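Local atomic coordinates of teichoic acid D-alanine hydrolase (Staphylococcus aureus, PDB entry 5ZH8), a protein that hydrolyses the ester-linked D-alanyl groups on wall teichoic and lipoteichoic acids, and affects methicillin resistance, autolysis and cell wall structure in Staphylococcus aureus. Residues F123-G126 with S127-F131; L288-P292 with T293-K297. All coordinates share one frame; numbering follows the deposited sequence.

Contact 1: residues F123-G126 with S127-F131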
# COMPACT_ATOMS: atom_id res chain seq x y z
N PHE A 123 7.50 16.27 -4.30
CA PHE A 123 6.92 15.08 -3.67
C PHE A 123 7.80 14.58 -2.55
O PHE A 123 9.01 14.65 -2.63
CB PHE A 123 6.74 13.97 -4.71
CG PHE A 123 5.79 14.33 -5.81
CD1 PHE A 123 6.21 15.11 -6.87
CD2 PHE A 123 4.48 13.89 -5.78
CE1 PHE A 123 5.34 15.45 -7.88
CE2 PHE A 123 3.61 14.23 -6.79
CZ PHE A 123 4.04 15.01 -7.85
N LEU A 124 7.16 14.06 -1.50
CA LEU A 124 7.86 13.40 -0.41
C LEU A 124 8.60 12.18 -0.96
O LEU A 124 7.98 11.21 -1.36
CB LEU A 124 6.86 12.99 0.67
CG LEU A 124 7.36 12.25 1.91
CD1 LEU A 124 8.47 13.04 2.59
CD2 LEU A 124 6.20 12.00 2.86
N ILE A 125 9.92 12.25 -0.98
CA ILE A 125 10.72 11.19 -1.59
C ILE A 125 10.89 9.99 -0.67
O ILE A 125 11.38 8.94 -1.11
CB ILE A 125 12.10 11.68 -2.06
CG1 ILE A 125 13.03 12.01 -0.88
CG2 ILE A 125 11.95 12.89 -2.97
CD1 ILE A 125 14.44 12.39 -1.29
N GLY A 126 10.50 10.14 0.60
CA GLY A 126 10.64 9.07 1.58
C GLY A 126 12.02 8.44 1.59
O GLY A 126 13.04 9.13 1.58
N SER A 127 12.05 7.11 1.55
CA SER A 127 13.29 6.35 1.68
C SER A 127 14.36 6.68 0.64
O SER A 127 15.53 6.30 0.81
CB SER A 127 12.99 4.86 1.62
OG SER A 127 14.10 4.13 2.07
N ALA A 128 13.99 7.38 -0.43
CA ALA A 128 14.98 7.85 -1.40
C ALA A 128 15.91 8.93 -0.82
O ALA A 128 16.97 9.18 -1.39
CB ALA A 128 14.30 8.34 -2.66
N GLN A 129 15.53 9.55 0.30
CA GLN A 129 16.44 10.48 0.99
C GLN A 129 17.68 9.77 1.53
O GLN A 129 18.72 10.40 1.72
CB GLN A 129 15.76 11.24 2.13
CG GLN A 129 16.58 12.43 2.61
CD GLN A 129 15.98 13.15 3.80
OE1 GLN A 129 15.19 12.57 4.55
NE2 GLN A 129 16.36 14.41 3.98
N LYS A 130 17.58 8.47 1.77
CA LYS A 130 18.76 7.69 2.17
C LYS A 130 19.94 7.85 1.20
O LYS A 130 21.10 7.74 1.62
CB LYS A 130 18.39 6.21 2.30
CG LYS A 130 17.45 5.91 3.46
CD LYS A 130 17.27 4.41 3.64
CE LYS A 130 16.38 4.11 4.83
NZ LYS A 130 15.02 4.67 4.68
N PHE A 131 19.65 8.11 -0.07
CA PHE A 131 20.68 8.39 -1.08
C PHE A 131 21.43 9.68 -0.75
O PHE A 131 22.65 9.74 -0.85
CB PHE A 131 20.04 8.46 -2.48
CG PHE A 131 21.01 8.79 -3.59
CD1 PHE A 131 22.22 8.11 -3.71
CD2 PHE A 131 20.69 9.76 -4.54
CE1 PHE A 131 23.09 8.41 -4.74
CE2 PHE A 131 21.56 10.06 -5.57
CZ PHE A 131 22.77 9.39 -5.67

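Contact 2: residues L288-P292 with T293-K297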
# COMPACT_ATOMS: atom_id res chain seq x y z
N LEU A 288 12.38 14.71 2.98
CA LEU A 288 12.76 15.63 1.91
C LEU A 288 11.74 15.59 0.78
O LEU A 288 11.23 14.53 0.44
CB LEU A 288 14.13 15.26 1.36
CG LEU A 288 14.81 16.30 0.47
CD1 LEU A 288 15.41 17.43 1.30
CD2 LEU A 288 15.87 15.61 -0.36
N TYR A 289 11.47 16.76 0.20
CA TYR A 289 10.57 16.91 -0.94
C TYR A 289 11.36 17.36 -2.17
O TYR A 289 12.16 18.28 -2.09
CB TYR A 289 9.49 17.94 -0.62
CG TYR A 289 8.42 17.46 0.34
CD1 TYR A 289 8.70 17.28 1.69
CD2 TYR A 289 7.13 17.20 -0.11
CE1 TYR A 289 7.71 16.85 2.56
CE2 TYR A 289 6.14 16.77 0.76
CZ TYR A 289 6.43 16.59 2.09
OH TYR A 289 5.45 16.15 2.95
N MET A 290 11.12 16.71 -3.30
CA MET A 290 11.84 17.01 -4.55
C MET A 290 10.89 17.06 -5.72
O MET A 290 9.96 16.26 -5.81
CB MET A 290 12.85 15.90 -4.88
CG MET A 290 14.06 15.80 -3.99
SD MET A 290 15.28 14.64 -4.67
CE MET A 290 16.26 15.76 -5.65
N THR A 291 11.15 17.98 -6.65
CA THR A 291 10.60 17.86 -7.99
C THR A 291 11.34 16.73 -8.68
O THR A 291 12.54 16.56 -8.47
CB THR A 291 10.77 19.15 -8.83
OG1 THR A 291 12.15 19.51 -8.89
CG2 THR A 291 9.99 20.30 -8.22
N PRO A 292 10.63 15.93 -9.50
CA PRO A 292 11.29 14.90 -10.32
C PRO A 292 12.48 15.42 -11.14
O PRO A 292 13.47 14.71 -11.29
CB PRO A 292 10.17 14.42 -11.25
CG PRO A 292 8.93 14.62 -10.45
CD PRO A 292 9.16 15.85 -9.60
N THR A 293 12.39 16.65 -11.64
CA THR A 293 13.47 17.25 -12.42
C THR A 293 14.76 17.36 -11.61
O THR A 293 15.83 17.02 -12.11
CB THR A 293 13.10 18.64 -12.97
OG1 THR A 293 12.75 19.50 -11.88
CG2 THR A 293 11.93 18.55 -13.93
N ASP A 294 14.65 17.83 -10.37
CA ASP A 294 15.81 17.94 -9.47
C ASP A 294 16.47 16.60 -9.18
O ASP A 294 17.70 16.52 -9.08
CB ASP A 294 15.42 18.61 -8.15
CG ASP A 294 15.74 20.10 -8.11
OD1 ASP A 294 15.76 20.75 -9.18
OD2 ASP A 294 15.98 20.62 -7.00
N MET A 295 15.66 15.55 -9.04
CA MET A 295 16.19 14.21 -8.80
C MET A 295 17.01 13.73 -9.99
O MET A 295 18.07 13.13 -9.81
CB MET A 295 15.06 13.22 -8.51
CG MET A 295 15.53 11.79 -8.28
SD MET A 295 16.88 11.52 -7.11
CE MET A 295 15.98 11.11 -5.62
N GLY A 296 16.52 13.97 -11.20
CA GLY A 296 17.27 13.65 -12.40
C GLY A 296 18.52 14.51 -12.51
O GLY A 296 19.59 14.03 -12.87
N LYS A 297 18.37 15.79 -12.20
CA LYS A 297 19.48 16.74 -12.19
C LYS A 297 20.58 16.29 -11.22
O LYS A 297 21.76 16.44 -11.51
CB LYS A 297 18.97 18.14 -11.82
CG LYS A 297 20.00 19.25 -11.94
CD LYS A 297 19.50 20.58 -11.40
CE LYS A 297 18.48 21.23 -12.32
NZ LYS A 297 18.19 22.64 -11.93

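Contact 1: residues F123-G126 with S127-F131
Ile125 and Gln129 meet four residues apart where the chain turns from strand into helix, their side chains crossing at about a right angle. The delta methyl of Ile125 does most of the touching: with CG1 set between the backbone N and the carbonyl carbon (chi1 70°), CD1 comes within 3.4 Å of Gln129 N and 3.8 Å of Gln129 CB. Gln129 then runs out extended, and its amide oxygen accepts a bond from Asn287 N. Ile125 CB also packs on Ala128 CB at 4.0 Å. Two backbone bonds close the bend, Ala128 N to Ile125 O (3.1 Å) and Gln129 N to Gly126 O (2.8 Å), with Gly126 at a positive phi that favours glycine. Ser127-Ala128-Gln129-Lys130 matches the SxxK motif of serine beta-lactamases and penicillin-binding proteins, consistent with Ser127 being the nucleophile here, as the motif serine is in those relatives. Ser127 OG, placed opposite its own backbone N (chi1 -165°), lies 2.8 Å from Lys130 NZ, which donates to it across one turn. Tyr211 OH is a second hydrogen-bonding partner of Ser127 OG, while Lys130 NZ also forms a salt bridge with Asp213.

Contact 2: residues L288-P292 with T293-K297
The packed side of this turn belongs to Met290 and Met295, whose side chains cross at about a right angle where the strand gives way to the helix. Met290 is bent at its last torsion (chi3 91°), which turns its methyl to the helix backbone: CE lies 3.4 Å from Met295 N and 3.9 Å from Asp294 CB. Met295 bends in its turn at chi2 and chi3, bringing its own CE to 3.7 Å from Met290 SD. This pair is apolar packing of sulfur against methyl. Pro292, in the first turn of the helix, points its CB away from 293-297 and packs on strands 90-96 and 359-365.

The other part is polar but also buried. Thr291 occupies the N-cap position, and its OG1 is 3.0 Å from Thr293 OG1 in a hydrogen bond whose direction is open. With both OG1 atoms set near +60° (chi1 56° and 58°), the two hydroxyls come within bonding distance. Along the first turn, Gly296 N bonds Pro292 O at 3.1 Å, whereas the bond from Met295 N to Thr291 O is weak. The solvent side is marked by the partly exposed Lys297, which leads its chain away from the strand.

Asp294 stands in the first helical turn, buried, with OD2 held by Thr248 and His247. Two hydrogen bonds at OD2, one from His247 N and one with Thr248 OG1, together with the nearby helix N terminus, would be expected to favour the charged form.

In the fold
From the N terminus, the chain reaches contact 1 first, where strand 123-124 leads through a short turn into helix 129-142; after a long excursion it reaches contact 2, where strand 288-290 turns into helix 292-303. The two are in series, neither nested nor crossed, and each closes only its own short strand-to-helix bend. Space brings them together: the strands are antiparallel neighbours in a three-stranded sheet completed by 248-250, with Phe123 N 2.9 Å from Met290 O and Ile125 N 3.0 Å from Leu288 O. The centres lie about 10 Å apart. Through Phe131, which touches Leu298 and Ile302, the helices also meet, while Phe123 reaches the large antiparallel sheet at Gln349 and Phe351.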